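Long-range contacts in putative rubredoxin reductase (Rhodopseudomonas palustris, PDB 3FG2), which probably passes electrons from NADH through its bound FAD to a ferredoxin that serves the cytochrome P450 CYP199A2: residues Phe152-Glu156 and Trp321-Gly325; Ala158-Arg162 and His194-Ile199; Arg350-Ala354 and Ile365-Arg370. One frame throughout, in Å; residues are numbered along the deposited sequence.

Contact 1: residues Phe152-Glu156 and Trp321-Gly325. With FAD (flavin-adenine dinucleotide), chain B; GOL (glycerol), chain C.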
loop_
_atom_site.group_PDB
_atom_site.type_symbol
_atom_site.label_atom_id
_atom_site.label_comp_id
_atom_site.label_asym_id
_atom_site.label_seq_id
_atom_site.Cartn_x
_atom_site.Cartn_y
_atom_site.Cartn_z
ATOM N N PHE A 152 5.094 -7.265 1.890
ATOM C CA PHE A 152 4.617 -6.957 3.237
ATOM C C PHE A 152 3.342 -7.713 3.594
ATOM O O PHE A 152 3.273 -8.407 4.608
ATOM C CB PHE A 152 4.330 -5.459 3.393
ATOM C CG PHE A 152 5.541 -4.590 3.297
ATOM C CD1 PHE A 152 6.683 -4.878 4.042
ATOM C CD2 PHE A 152 5.537 -3.463 2.478
ATOM C CE1 PHE A 152 7.799 -4.059 3.976
ATOM C CE2 PHE A 152 6.655 -2.635 2.405
ATOM C CZ PHE A 152 7.788 -2.938 3.159
ATOM N N ILE A 153 2.326 -7.564 2.753
ATOM C CA ILE A 153 1.043 -8.195 3.006
ATOM C C ILE A 153 1.146 -9.704 3.175
ATOM O O ILE A 153 0.611 -10.264 4.127
ATOM C CB ILE A 153 0.048 -7.857 1.882
ATOM C CG1 ILE A 153 -0.127 -6.338 1.813
ATOM C CG2 ILE A 153 -1.299 -8.544 2.145
ATOM C CD1 ILE A 153 -0.954 -5.860 0.651
ATOM N N GLY A 154 1.842 -10.359 2.257
ATOM C CA GLY A 154 1.990 -11.797 2.346
ATOM C C GLY A 154 2.559 -12.270 3.671
ATOM O O GLY A 154 2.084 -13.261 4.232
ATOM N N LEU A 155 3.575 -11.573 4.179
ATOM C CA LEU A 155 4.201 -11.966 5.437
ATOM C C LEU A 155 3.348 -11.605 6.641
ATOM O O LEU A 155 3.306 -12.350 7.621
ATOM C CB LEU A 155 5.590 -11.336 5.564
ATOM C CG LEU A 155 6.614 -11.824 4.520
ATOM C CD1 LEU A 155 7.957 -11.142 4.749
ATOM C CD2 LEU A 155 6.779 -13.336 4.621
ATOM N N GLU A 156 2.671 -10.464 6.577
ATOM C CA GLU A 156 1.815 -10.065 7.677
ATOM C C GLU A 156 0.745 -11.146 7.815
ATOM O O GLU A 156 0.371 -11.523 8.924
ATOM C CB GLU A 156 1.189 -8.693 7.397
ATOM C CG GLU A 156 2.225 -7.579 7.236
ATOM C CD GLU A 156 1.620 -6.189 7.114
ATOM O OE1 GLU A 156 0.428 -6.071 6.751
ATOM O OE2 GLU A 156 2.347 -5.205 7.371
ATOM N N TRP A 321 5.347 1.288 6.851
ATOM C CA TRP A 321 5.459 0.411 8.012
ATOM C C TRP A 321 4.810 -0.935 7.718
ATOM O O TRP A 321 4.056 -1.075 6.757
ATOM C CB TRP A 321 4.840 1.056 9.254
ATOM C CG TRP A 321 3.355 0.879 9.404
ATOM C CD1 TRP A 321 2.707 -0.144 10.041
ATOM C CD2 TRP A 321 2.339 1.777 8.948
ATOM N NE1 TRP A 321 1.352 0.067 10.015
ATOM C CE2 TRP A 321 1.096 1.239 9.349
ATOM C CE3 TRP A 321 2.356 2.986 8.241
ATOM C CZ2 TRP A 321 -0.125 1.872 9.066
ATOM C CZ3 TRP A 321 1.142 3.617 7.959
ATOM C CH2 TRP A 321 -0.080 3.055 8.374
ATOM N N SER A 322 5.131 -1.930 8.537
ATOM C CA SER A 322 4.589 -3.270 8.363
ATOM C C SER A 322 4.591 -3.950 9.726
ATOM O O SER A 322 5.543 -3.799 10.496
ATOM C CB SER A 322 5.458 -4.060 7.375
ATOM O OG SER A 322 4.884 -5.316 7.070
ATOM N N ASP A 323 3.524 -4.688 10.023
ATOM C CA ASP A 323 3.403 -5.386 11.306
ATOM C C ASP A 323 3.395 -6.887 11.049
ATOM O O ASP A 323 2.383 -7.444 10.620
ATOM C CB ASP A 323 2.095 -4.985 12.017
ATOM C CG ASP A 323 2.030 -3.493 12.354
ATOM O OD1 ASP A 323 0.979 -3.041 12.868
ATOM O OD2 ASP A 323 3.020 -2.774 12.106
ATOM N N GLN A 324 4.516 -7.548 11.306
ATOM C CA GLN A 324 4.598 -8.985 11.072
ATOM C C GLN A 324 4.796 -9.732 12.377
ATOM O O GLN A 324 5.857 -9.638 13.010
ATOM C CB GLN A 324 5.735 -9.289 10.084
ATOM C CG GLN A 324 5.495 -8.711 8.677
ATOM C CD GLN A 324 6.718 -8.817 7.772
ATOM O OE1 GLN A 324 7.486 -9.775 7.862
ATOM N NE2 GLN A 324 6.893 -7.834 6.883
ATOM N N GLY A 325 3.767 -10.473 12.775
ATOM C CA GLY A 325 3.834 -11.220 14.017
ATOM C C GLY A 325 3.952 -10.244 15.174
ATOM O O GLY A 325 3.098 -9.377 15.352
HETATM P PA FAD B . -7.275 2.574 -2.047
HETATM O O1A FAD B . -7.021 1.252 -2.675
HETATM O O2A FAD B . -7.367 2.706 -0.703
HETATM O O5B FAD B . -8.712 2.822 -2.536
HETATM C C5B FAD B . -9.123 2.828 -3.940
HETATM C C4B FAD B . -10.666 2.812 -3.883
HETATM O O4B FAD B . -11.152 3.267 -5.203
HETATM C C3B FAD B . -11.311 1.432 -3.658
HETATM O O3B FAD B . -12.316 1.366 -2.694
HETATM C C2B FAD B . -11.687 1.035 -5.057
HETATM O O2B FAD B . -12.645 0.023 -5.112
HETATM C C1B FAD B . -12.216 2.336 -5.583
HETATM N N9A FAD B . -12.291 2.495 -7.037
HETATM C C8A FAD B . -11.410 2.011 -7.970
HETATM N N7A FAD B . -11.755 2.315 -9.215
HETATM C C5A FAD B . -12.911 3.030 -9.100
HETATM C C6A FAD B . -13.793 3.650 -10.114
HETATM N N6A FAD B . -13.582 3.604 -11.409
HETATM N N1A FAD B . -14.895 4.305 -9.600
HETATM C C2A FAD B . -15.155 4.378 -8.252
HETATM N N3A FAD B . -14.402 3.840 -7.263
HETATM C C4A FAD B . -13.287 3.173 -7.737
HETATM N N1 FAD B . 0.237 1.196 3.685
HETATM C C2 FAD B . 0.946 1.605 4.737
HETATM O O2 FAD B . 1.540 2.640 4.722
HETATM N N3 FAD B . 1.032 0.833 5.942
HETATM C C4 FAD B . 0.375 -0.378 6.074
HETATM O O4 FAD B . 0.466 -1.003 7.115
HETATM C C4X FAD B . -0.408 -0.835 4.929
HETATM N N5 FAD B . -1.081 -2.009 5.002
HETATM C C5X FAD B . -1.821 -2.409 3.903
HETATM C C6 FAD B . -2.533 -3.638 4.003
HETATM C C7 FAD B . -3.304 -4.116 2.963
HETATM C C7M FAD B . -4.042 -5.431 3.120
HETATM C C8 FAD B . -3.401 -3.348 1.716
HETATM C C8M FAD B . -4.229 -3.808 0.537
HETATM C C9 FAD B . -2.697 -2.130 1.604
HETATM C C9A FAD B . -1.914 -1.654 2.683
HETATM N N10 FAD B . -1.174 -0.399 2.643
HETATM C C10 FAD B . -0.444 0.015 3.721
HETATM C "C1'" FAD B . -1.261 0.400 1.395
HETATM C "C2'" FAD B . -2.428 1.429 1.490
HETATM O "O2'" FAD B . -3.613 0.726 1.790
HETATM C "C3'" FAD B . -2.527 2.145 0.159
HETATM O "O3'" FAD B . -1.322 2.860 -0.089
HETATM C "C4'" FAD B . -3.696 3.114 0.180
HETATM O "O4'" FAD B . -4.938 2.407 0.439
HETATM C "C5'" FAD B . -3.772 3.803 -1.161
HETATM O "O5'" FAD B . -5.022 4.767 -1.116
HETATM P P FAD B . -5.827 4.988 -2.365
HETATM O O1P FAD B . -6.901 5.999 -1.874
HETATM O O2P FAD B . -5.079 5.408 -3.463
HETATM O O3P FAD B . -6.478 3.741 -2.778
HETATM C C1 GOL C . 0.848 -10.126 11.798
HETATM O O1 GOL C . -0.156 -9.661 10.903
HETATM C C2 GOL C . 1.048 -9.103 12.991
HETATM O O2 GOL C . 0.764 -9.792 14.221
HETATM C C3 GOL C . 0.113 -7.846 12.888
HETATM O O3 GOL C . -1.245 -8.072 13.298
HETATM O O HOH W 1 2.510 -3.254 5.387
#
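Glu156 reaches from helix 152-163 to Ser322 and Asp323 on strand 319-324. The helix follows the turn of a probable second Rossmann-type GxGxxG motif, whose last glycine, Gly154, lies in its first turn; the strand is an outer strand of the C-terminal antiparallel sheet. The contact is mostly buried and lies beside the flavin.

The polar core is Glu156 OE2. It takes the hydroxyl of Ser322, OG to OE2 2.6 Å, on its anti side, and the backbone N of Asp323, 2.9 Å to OE2, from above the carboxylate plane. Ser322 OG is anti to its backbone N (chi1 -174°), which points it at Glu156. The two donors come from opposite faces of that carboxylate. A water also donates to OE2 and to Trp321 O. OE1 pairs with Lys47, an FAD-binding residue, and with Ser46.

Carbon and amide packing flanks this core. The Phe152 ring brings CD1 to 3.6 Å from Ser322 CB. The Leu155 side chain crosses the Gln324 amide, CB 3.4 Å from OE1, which bonds to His194. Gln324 CG rests 3.7 Å from Glu156 CG.

Ile153 CD1 touches flavin C8 at 3.7 Å, and Trp321 lays one indole face over the pyrimidine part, with FAD N3 over the ring centre. Gln324 NE2 gives a nearly straight bond (171°) to Ser322 OG at 3.2 Å, in the plane of the amide.

Contact 2: residues Ala158-Arg162 and His194-Ile199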
loop_
_atom_site.group_PDB
_atom_site.type_symbol
_atom_site.label_atom_id
_atom_site.label_comp_id
_atom_site.label_asym_id
_atom_site.label_seq_id
_atom_site.Cartn_x
_atom_site.Cartn_y
_atom_site.Cartn_z
ATOM N N ALA A 158 1.000 -14.415 6.596
ATOM C CA ALA A 158 1.667 -15.657 6.958
ATOM C C ALA A 158 1.864 -15.853 8.459
ATOM O O ALA A 158 1.653 -16.944 8.979
ATOM C CB ALA A 158 3.004 -15.747 6.254
ATOM N N ALA A 159 2.289 -14.806 9.152
ATOM C CA ALA A 159 2.508 -14.917 10.583
ATOM C C ALA A 159 1.193 -15.227 11.296
ATOM O O ALA A 159 1.136 -16.087 12.176
ATOM C CB ALA A 159 3.116 -13.630 11.122
ATOM N N THR A 160 0.133 -14.538 10.906
ATOM C CA THR A 160 -1.152 -14.760 11.531
ATOM C C THR A 160 -1.710 -16.148 11.234
ATOM O O THR A 160 -2.214 -16.818 12.135
ATOM C CB THR A 160 -2.148 -13.675 11.114
ATOM O OG1 THR A 160 -1.735 -12.432 11.693
ATOM C CG2 THR A 160 -3.566 -14.015 11.594
ATOM N N ALA A 161 -1.624 -16.584 9.981
ATOM C CA ALA A 161 -2.118 -17.911 9.624
ATOM C C ALA A 161 -1.351 -18.944 10.451
ATOM O O ALA A 161 -1.920 -19.909 10.965
ATOM C CB ALA A 161 -1.912 -18.173 8.141
ATOM N N ARG A 162 -0.049 -18.727 10.586
ATOM C CA ARG A 162 0.776 -19.640 11.352
ATOM C C ARG A 162 0.355 -19.617 12.818
ATOM O O ARG A 162 0.253 -20.664 13.464
ATOM C CB ARG A 162 2.246 -19.245 11.230
ATOM C CG ARG A 162 3.196 -20.169 11.981
ATOM C CD ARG A 162 2.984 -21.609 11.562
ATOM N NE ARG A 162 3.870 -22.513 12.283
ATOM C CZ ARG A 162 3.725 -23.833 12.303
ATOM N NH1 ARG A 162 2.723 -24.401 11.644
ATOM N NH2 ARG A 162 4.589 -24.583 12.975
ATOM N N HIS A 194 10.310 -15.553 10.900
ATOM C CA HIS A 194 9.246 -16.373 10.331
ATOM C C HIS A 194 9.599 -17.850 10.331
ATOM O O HIS A 194 8.768 -18.690 10.676
ATOM C CB HIS A 194 8.913 -15.895 8.918
ATOM C CG HIS A 194 8.188 -14.588 8.893
ATOM N ND1 HIS A 194 7.084 -14.343 9.679
ATOM C CD2 HIS A 194 8.403 -13.459 8.180
ATOM C CE1 HIS A 194 6.650 -13.117 9.451
ATOM N NE2 HIS A 194 7.434 -12.559 8.546
ATOM N N SER A 195 10.832 -18.169 9.947
ATOM C CA SER A 195 11.284 -19.556 9.950
ATOM C C SER A 195 11.157 -20.082 11.374
ATOM O O SER A 195 10.689 -21.197 11.600
ATOM C CB SER A 195 12.746 -19.641 9.514
ATOM O OG SER A 195 12.892 -19.267 8.156
ATOM N N GLY A 196 11.583 -19.263 12.330
ATOM C CA GLY A 196 11.509 -19.645 13.727
ATOM C C GLY A 196 10.092 -19.971 14.159
ATOM O O GLY A 196 9.884 -20.763 15.070
ATOM N N ALA A 197 9.113 -19.364 13.502
ATOM C CA ALA A 197 7.721 -19.610 13.840
ATOM C C ALA A 197 7.227 -20.870 13.142
ATOM O O ALA A 197 6.075 -21.270 13.305
ATOM C CB ALA A 197 6.870 -18.420 13.437
ATOM N N GLY A 198 8.092 -21.493 12.350
ATOM C CA GLY A 198 7.695 -22.709 11.662
ATOM C C GLY A 198 7.198 -22.495 10.248
ATOM O O GLY A 198 6.646 -23.408 9.639
ATOM N N ILE A 199 7.380 -21.289 9.722
ATOM C CA ILE A 199 6.953 -20.988 8.363
ATOM C C ILE A 199 8.091 -21.409 7.436
ATOM O O ILE A 199 9.244 -21.036 7.653
ATOM C CB ILE A 199 6.665 -19.488 8.212
ATOM C CG1 ILE A 199 5.455 -19.120 9.084
ATOM C CG2 ILE A 199 6.460 -19.140 6.748
ATOM C CD1 ILE A 199 5.190 -17.627 9.221
HETATM O O HOH W 2 6.703 -24.396 14.699
#
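A Schellman motif ends helix 184-196, and its turn meets helix 152-163 through Arg162 and Ala197. Gly198 has the positive phi of the motif. His194 O accepts from both Ala197 N and Ile199 N, and Gly198 N bonds back to Ser195 O.

Arg162 carries the polar part. Its CG is anti to the backbone N (chi1 -179°), and the bend at chi2 (54°) turns the guanidinium to the turn. NE donates to Ala197 O at 2.7 Å, with an N-H...O angle of 166°. The carbonyl O lies at the guanidinium edge, near its plane, while Gly198 O sits over one face, offset toward the rim. NH2 donates to a water, NH2 to water O 2.7 Å, and NH1 bonds to Leu166 O. A leucine here would probably leave Ala197 O without its guanidinium donor and the turn less firmly tied to the helix.

The apolar part lies deeper. Arg162 CG and Ile199 CG1 are 3.8 Å apart as the two side chains run past each other in opposite directions. Ile199 CD1 approaches Ala158 CB at 4.1 Å. Ala159 CB meets the His194 ring at its edge, 3.9 Å from CE1.

Strand 167-171 lies beneath both segments: Val168 touches Ala158, Arg162 and Ile199, and Val170 also packs on Ile199, at the parallel sheet next to the two helices.

Contact 3: residues Arg350-Ala354 and Ile365-Arg370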
loop_
_atom_site.group_PDB
_atom_site.type_symbol
_atom_site.label_atom_id
_atom_site.label_comp_id
_atom_site.label_asym_id
_atom_site.label_seq_id
_atom_site.Cartn_x
_atom_site.Cartn_y
_atom_site.Cartn_z
ATOM N N ARG A 350 16.546 -8.042 18.860
ATOM C CA ARG A 350 15.301 -7.771 18.143
ATOM C C ARG A 350 14.882 -6.304 18.168
ATOM O O ARG A 350 13.695 -5.985 18.189
ATOM C CB ARG A 350 14.160 -8.617 18.702
ATOM C CG ARG A 350 14.338 -10.108 18.536
ATOM C CD ARG A 350 13.024 -10.804 18.816
ATOM N NE ARG A 350 13.214 -12.130 19.391
ATOM C CZ ARG A 350 13.767 -12.362 20.580
ATOM N NH1 ARG A 350 14.192 -11.353 21.333
ATOM N NH2 ARG A 350 13.885 -13.608 21.024
ATOM N N SER A 351 15.866 -5.417 18.191
ATOM C CA SER A 351 15.611 -3.988 18.164
ATOM C C SER A 351 16.838 -3.357 17.543
ATOM O O SER A 351 17.901 -3.291 18.165
ATOM C CB SER A 351 15.398 -3.420 19.561
ATOM O OG SER A 351 15.165 -2.026 19.479
ATOM N N PHE A 352 16.692 -2.904 16.305
ATOM C CA PHE A 352 17.810 -2.307 15.601
ATOM C C PHE A 352 17.283 -1.581 14.377
ATOM O O PHE A 352 16.098 -1.679 14.040
ATOM C CB PHE A 352 18.773 -3.408 15.153
ATOM C CG PHE A 352 18.228 -4.261 14.044
ATOM C CD1 PHE A 352 18.402 -3.891 12.714
ATOM C CD2 PHE A 352 17.482 -5.399 14.329
ATOM C CE1 PHE A 352 17.838 -4.635 11.689
ATOM C CE2 PHE A 352 16.910 -6.155 13.309
ATOM C CZ PHE A 352 17.087 -5.773 11.986
ATOM N N SER A 353 18.177 -0.873 13.705
ATOM C CA SER A 353 17.818 -0.141 12.504
ATOM C C SER A 353 18.919 -0.290 11.459
ATOM O O SER A 353 20.099 -0.465 11.787
ATOM C CB SER A 353 17.607 1.347 12.820
ATOM O OG SER A 353 16.525 1.541 13.716
ATOM N N ALA A 354 18.525 -0.243 10.197
ATOM C CA ALA A 354 19.487 -0.325 9.120
ATOM C C ALA A 354 19.542 1.074 8.517
ATOM O O ALA A 354 18.573 1.536 7.900
ATOM C CB ALA A 354 19.036 -1.335 8.081
ATOM N N ILE A 365 15.969 4.975 6.593
ATOM C CA ILE A 365 16.163 4.196 7.808
ATOM C C ILE A 365 15.060 3.165 7.932
ATOM O O ILE A 365 13.876 3.505 7.897
ATOM C CB ILE A 365 16.102 5.045 9.081
ATOM C CG1 ILE A 365 17.118 6.182 9.027
ATOM C CG2 ILE A 365 16.394 4.165 10.286
ATOM C CD1 ILE A 365 17.116 7.043 10.296
ATOM N N GLU A 366 15.462 1.908 8.084
ATOM C CA GLU A 366 14.540 0.791 8.235
ATOM C C GLU A 366 14.712 0.329 9.679
ATOM O O GLU A 366 15.733 -0.261 10.028
ATOM C CB GLU A 366 14.928 -0.327 7.271
ATOM C CG GLU A 366 15.086 0.124 5.822
ATOM C CD GLU A 366 15.858 -0.894 4.995
ATOM O OE1 GLU A 366 17.011 -1.212 5.372
ATOM O OE2 GLU A 366 15.318 -1.376 3.974
ATOM N N SER A 367 13.715 0.607 10.510
ATOM C CA SER A 367 13.773 0.271 11.927
ATOM C C SER A 367 12.872 -0.869 12.373
ATOM O O SER A 367 11.676 -0.848 12.117
ATOM C CB SER A 367 13.432 1.510 12.756
ATOM O OG SER A 367 14.214 2.622 12.360
ATOM N N VAL A 368 13.450 -1.854 13.052
ATOM C CA VAL A 368 12.685 -2.984 13.565
ATOM C C VAL A 368 12.517 -2.794 15.067
ATOM O O VAL A 368 13.500 -2.777 15.808
ATOM C CB VAL A 368 13.404 -4.326 13.317
ATOM C CG1 VAL A 368 12.716 -5.437 14.101
ATOM C CG2 VAL A 368 13.392 -4.652 11.843
ATOM N N ASN A 369 11.271 -2.654 15.509
ATOM C CA ASN A 369 10.963 -2.443 16.925
ATOM C C ASN A 369 11.887 -1.387 17.540
ATOM O O ASN A 369 12.460 -1.597 18.612
ATOM C CB ASN A 369 11.104 -3.750 17.708
ATOM C CG ASN A 369 10.317 -4.892 17.097
ATOM O OD1 ASN A 369 9.120 -4.761 16.792
ATOM N ND2 ASN A 369 10.984 -6.035 16.928
ATOM N N ARG A 370 12.030 -0.257 16.861
ATOM C CA ARG A 370 12.904 0.810 17.337
ATOM C C ARG A 370 12.344 2.154 16.884
ATOM O O ARG A 370 12.910 2.807 16.008
ATOM C CB ARG A 370 14.306 0.610 16.766
ATOM C CG ARG A 370 15.436 1.089 17.653
ATOM C CD ARG A 370 16.770 0.731 17.026
ATOM N NE ARG A 370 17.782 0.432 18.034
ATOM C CZ ARG A 370 18.514 1.344 18.663
ATOM N NH1 ARG A 370 18.359 2.636 18.395
ATOM N NH2 ARG A 370 19.403 0.958 19.563
#
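Phe352 and Val368 face each other as a hydrogen-bonded antiparallel pair. Phe352 has CG between its backbone N and carbonyl carbon (chi1 71°). This stands the ring up beside Val368, with Val368 CB over one face and CZ 3.9 Å from Val368 CG2. Ala354 and Glu366 share this side of the sheet. The Glu366 chain is extended beyond CG and runs by Ala354, OE1 to CB 3.4 Å. Outside the hairpin, Tyr189 of helix 184-196 stacks edge-to-face with the Phe352 ring, and Thr183 bonds to Glu366 OE1.

The other side carries the two serines. Ser353 and Ser367 form a non-hydrogen-bonded pair whose hydroxyls meet, OG to OG, at 2.9 Å. Arg370 lies over this side with CD 3.4 Å from Ser353 OG. Its chain bends at chi3 (-147°), and the guanidinium turns its edge to Ser351 O. Asp373 takes both a salt bridge from Arg370 NH1 and a hydrogen bond with Ser353 OG, but Arg370 NE is buried without a polar partner in the model.

At the strand end, Ser351 OG donates to Asn369 O at 2.9 Å, from above the carbonyl plane. Asn369 ND2 gives Arg350 O a bond of 3.0 Å, close to the amide plane; its amide also binds Asp327 and Lys328 N.

Arg350 and Ser351 form a G1 bulge opposite Ser346, and Arg370 is the N-cap residue of helix 371-380. Backbone bonds run both ways, with Val368 N to Phe352 O at 2.8 Å and Ala354 N to Glu366 O at 2.8 Å. This is a beta hairpin of strands 351-358 and 361-368 in the antiparallel sheet of the reductase C-terminal domain.

Contacts 1 and 2 use successive parts of helix 152-163 and touch through Gln324 and His194. Contact 1 is buried and lies at the flavin, where a carboxylate joins the nucleotide-binding part to the C-terminal sheet. Contact 2 is nested inside the loop that contact 1 closes. It is partly buried and joins helix 152-163 to the turn that ends helix 184-196, by a guanidinium-to-carbonyl bond at its outer side. Contact 3 is also buried but away from the annotated sites. It reaches the same sheet as contact 1 and is held mainly by backbone bonds, one side carrying Phe352 and Val368, the other a serine pair. Contacts 2 and 3 do not touch; helix 184-196 ends in contact 2 and packs on one side of contact 3.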